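Local structure of putative Type I topoisomerase (Deinococcus radiodurans, 3M4A) at residues K265-C270 and R297-K302. The protein probably relaxes DNA as a type IB topoisomerase, breaking and rejoining a single strand without ATP. Sequence-based numbering, arbitrary orientation.
Sequences KVLVDC and RYLDGK
Y298 and V266 show how one aromatic side chain can join two helices without a hydrogen bond between segments 265-270 and 297-302. The phenol leaves helix 292-299 with CG anti to the backbone N (chi1 -176°), which carries the ring across to helix 260-278. There Y298 OH, hydrogen-bonded to the backbone O of G255, rests on the branch of V266, 3.4 Å from each of V266 CB, CG1 and CG2; the two side chains meet almost at right angles. Further back on the ring, CD2 of Y298 lies 3.7 Å from CD2 of L267, whose side chain slides past that of Y298 in the opposite direction. This buried part is closely fitted; L251 of helix 235-254 touches V266, and F295 of helix 292-299 touches L267. L299 makes the looser, partly exposed border: its CD1 is 4.0 Å from CD1 of L267, and little of the residue is buried here. Just beyond, G301 closes the helix in a Schellman motif, its N hydrogen-bonded to Y298 O, and K302 N to R297 O. A phenylalanine at Y298 would probably leave the G255 carbonyl without its hydroxyl partner and V266 without its closest contacts. The chemistry thus implies an apolar helix-helix joint, about 27 Å from the bound DNA at nearest atoms, whose buried hydroxyl is satisfied by backbone.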
ATOM      1  N   LYS A 265     -23.131   7.459 -15.543  1.00 18.28           N
ATOM      2  CA  LYS A 265     -22.281   8.509 -16.104  1.00 18.07           C
ATOM      3  C   LYS A 265     -21.210   8.939 -15.092  1.00 17.05           C
ATOM      4  O   LYS A 265     -20.063   9.211 -15.462  1.00 17.04           O
ATOM      5  CB  LYS A 265     -23.117   9.735 -16.490  1.00 18.31           C
ATOM      6  CG  LYS A 265     -22.307  10.869 -17.131  1.00 19.60           C
ATOM      7  CD  LYS A 265     -22.878  12.262 -16.859  1.00 21.38           C
ATOM      8  CE  LYS A 265     -22.453  12.814 -15.495  1.00 23.68           C
ATOM      9  NZ  LYS A 265     -20.985  13.051 -15.426  1.00 25.60           N
ATOM     10  N   VAL A 266     -21.597   9.037 -13.827  1.00 15.95           N
ATOM     11  CA  VAL A 266     -20.643   9.419 -12.776  1.00 15.01           C
ATOM     12  C   VAL A 266     -19.572   8.332 -12.640  1.00 14.16           C
ATOM     13  O   VAL A 266     -18.378   8.632 -12.463  1.00 13.19           O
ATOM     14  CB  VAL A 266     -21.327   9.666 -11.404  1.00 14.64           C
ATOM     15  CG1 VAL A 266     -20.281  10.067 -10.337  1.00 14.16           C
ATOM     16  CG2 VAL A 266     -22.422  10.741 -11.511  1.00 15.54           C
ATOM     17  N   LEU A 267     -19.991   7.076 -12.729  1.00 13.72           N
ATOM     18  CA  LEU A 267     -19.051   5.957 -12.673  1.00 13.61           C
ATOM     19  C   LEU A 267     -18.019   6.037 -13.800  1.00 13.43           C
ATOM     20  O   LEU A 267     -16.848   5.753 -13.578  1.00 13.21           O
ATOM     21  CB  LEU A 267     -19.782   4.616 -12.705  1.00 13.58           C
ATOM     22  CG  LEU A 267     -20.656   4.279 -11.494  1.00 12.91           C
ATOM     23  CD1 LEU A 267     -21.232   2.883 -11.658  1.00 14.88           C
ATOM     24  CD2 LEU A 267     -19.871   4.390 -10.181  1.00 11.33           C
ATOM     25  N   VAL A 268     -18.448   6.422 -15.003  1.00 13.25           N
ATOM     26  CA  VAL A 268     -17.503   6.622 -16.121  1.00 13.63           C
ATOM     27  C   VAL A 268     -16.455   7.676 -15.765  1.00 13.38           C
ATOM     28  O   VAL A 268     -15.258   7.431 -15.928  1.00 13.60           O
ATOM     29  CB  VAL A 268     -18.237   7.020 -17.439  1.00 13.88           C
ATOM     30  CG1 VAL A 268     -17.244   7.474 -18.517  1.00 14.51           C
ATOM     31  CG2 VAL A 268     -19.073   5.858 -17.931  1.00 14.74           C
ATOM     32  N   ASP A 269     -16.893   8.823 -15.254  1.00 13.17           N
ATOM     33  CA  ASP A 269     -15.979   9.894 -14.848  1.00 13.16           C
ATOM     34  C   ASP A 269     -15.013   9.430 -13.756  1.00 12.69           C
ATOM     35  O   ASP A 269     -13.830   9.777 -13.770  1.00 12.44           O
ATOM     36  CB  ASP A 269     -16.747  11.105 -14.327  1.00 14.04           C
ATOM     37  CG  ASP A 269     -17.455  11.878 -15.426  1.00 16.45           C
ATOM     38  OD1 ASP A 269     -17.048  11.784 -16.606  1.00 20.01           O
ATOM     39  OD2 ASP A 269     -18.404  12.609 -15.089  1.00 20.67           O
ATOM     40  N   CYS A 270     -15.540   8.663 -12.808  1.00 11.75           N
ATOM     41  CA  CYS A 270     -14.747   8.109 -11.709  1.00 11.55           C
ATOM     42  C   CYS A 270     -13.627   7.208 -12.223  1.00 11.37           C
ATOM     43  O   CYS A 270     -12.466   7.390 -11.843  1.00 10.75           O
ATOM     44  CB  CYS A 270     -15.664   7.348 -10.752  1.00 11.22           C
ATOM     45  SG  CYS A 270     -14.856   6.479  -9.399  1.00 10.69           S
ATOM     46  N   ARG A 297     -22.593  -0.275  -4.415  1.00  8.72           N
ATOM     47  CA  ARG A 297     -23.162   0.568  -3.378  1.00  8.76           C
ATOM     48  C   ARG A 297     -23.593   1.926  -3.916  1.00  8.81           C
ATOM     49  O   ARG A 297     -24.685   2.416  -3.598  1.00  9.03           O
ATOM     50  CB  ARG A 297     -22.198   0.703  -2.196  1.00  8.66           C
ATOM     51  CG  ARG A 297     -21.898  -0.600  -1.502  1.00  8.08           C
ATOM     52  CD  ARG A 297     -23.102  -1.275  -0.828  1.00  8.90           C
ATOM     53  NE  ARG A 297     -22.622  -2.522  -0.259  1.00  8.61           N
ATOM     54  CZ  ARG A 297     -22.505  -3.671  -0.927  1.00  8.07           C
ATOM     55  NH1 ARG A 297     -22.891  -3.755  -2.198  1.00 10.38           N
ATOM     56  NH2 ARG A 297     -22.007  -4.744  -0.336  1.00  9.81           N
ATOM     57  N   TYR A 298     -22.761   2.535  -4.761  1.00  8.95           N
ATOM     58  CA  TYR A 298     -23.102   3.820  -5.356  1.00  9.55           C
ATOM     59  C   TYR A 298     -24.419   3.750  -6.126  1.00 10.15           C
ATOM     60  O   TYR A 298     -25.264   4.633  -6.009  1.00  9.92           O
ATOM     61  CB  TYR A 298     -21.975   4.299  -6.274  1.00  9.10           C
ATOM     62  CG  TYR A 298     -22.241   5.664  -6.846  1.00  9.32           C
ATOM     63  CD1 TYR A 298     -22.167   6.800  -6.041  1.00  7.18           C
ATOM     64  CD2 TYR A 298     -22.603   5.823  -8.187  1.00  9.00           C
ATOM     65  CE1 TYR A 298     -22.423   8.057  -6.556  1.00  8.87           C
ATOM     66  CE2 TYR A 298     -22.854   7.075  -8.717  1.00  8.89           C
ATOM     67  CZ  TYR A 298     -22.769   8.190  -7.905  1.00  8.98           C
ATOM     68  OH  TYR A 298     -23.030   9.442  -8.417  1.00 10.76           O
ATOM     69  N   LEU A 299     -24.590   2.690  -6.897  1.00 11.62           N
ATOM     70  CA  LEU A 299     -25.803   2.492  -7.698  1.00 12.64           C
ATOM     71  C   LEU A 299     -27.062   2.280  -6.847  1.00 13.66           C
ATOM     72  O   LEU A 299     -28.180   2.546  -7.310  1.00 14.54           O
ATOM     73  CB  LEU A 299     -25.606   1.331  -8.677  1.00 12.99           C
ATOM     74  CG  LEU A 299     -24.648   1.677  -9.821  1.00 13.55           C
ATOM     75  CD1 LEU A 299     -24.292   0.447 -10.635  1.00 14.79           C
ATOM     76  CD2 LEU A 299     -25.222   2.754 -10.704  1.00 16.09           C
ATOM     77  N   ASP A 300     -26.871   1.838  -5.611  1.00 14.16           N
ATOM     78  CA  ASP A 300     -27.939   1.725  -4.621  1.00 14.36           C
ATOM     79  C   ASP A 300     -28.036   2.957  -3.703  1.00 14.37           C
ATOM     80  O   ASP A 300     -28.745   2.920  -2.691  1.00 15.12           O
ATOM     81  CB  ASP A 300     -27.729   0.455  -3.784  1.00 14.90           C
ATOM     82  CG  ASP A 300     -28.112  -0.821  -4.538  1.00 16.36           C
ATOM     83  OD1 ASP A 300     -28.807  -0.726  -5.564  1.00 20.44           O
ATOM     84  OD2 ASP A 300     -27.716  -1.909  -4.096  1.00 19.59           O
ATOM     85  N   GLY A 301     -27.308   4.027  -4.037  1.00 13.52           N
ATOM     86  CA  GLY A 301     -27.387   5.306  -3.325  1.00 13.17           C
ATOM     87  C   GLY A 301     -26.597   5.376  -2.025  1.00 12.67           C
ATOM     88  O   GLY A 301     -26.910   6.184  -1.141  1.00 12.83           O
ATOM     89  N   LYS A 302     -25.562   4.544  -1.910  1.00 12.37           N
ATOM     90  CA  LYS A 302     -24.761   4.485  -0.693  1.00 11.99           C
ATOM     91  C   LYS A 302     -23.306   4.808  -0.999  1.00 11.04           C
ATOM     92  O   LYS A 302     -22.759   4.328  -1.984  1.00  9.71           O
ATOM     93  CB  LYS A 302     -24.870   3.110  -0.054  1.00 12.81           C
ATOM     94  CG  LYS A 302     -26.303   2.767   0.402  1.00 13.21           C
ATOM     95  CD  LYS A 302     -26.415   1.323   0.834  1.00 14.46           C
ATOM     96  CE  LYS A 302     -27.788   1.030   1.453  1.00 16.65           C
ATOM     97  NZ  LYS A 302     -28.297  -0.272   0.972  1.00 19.53           N
TER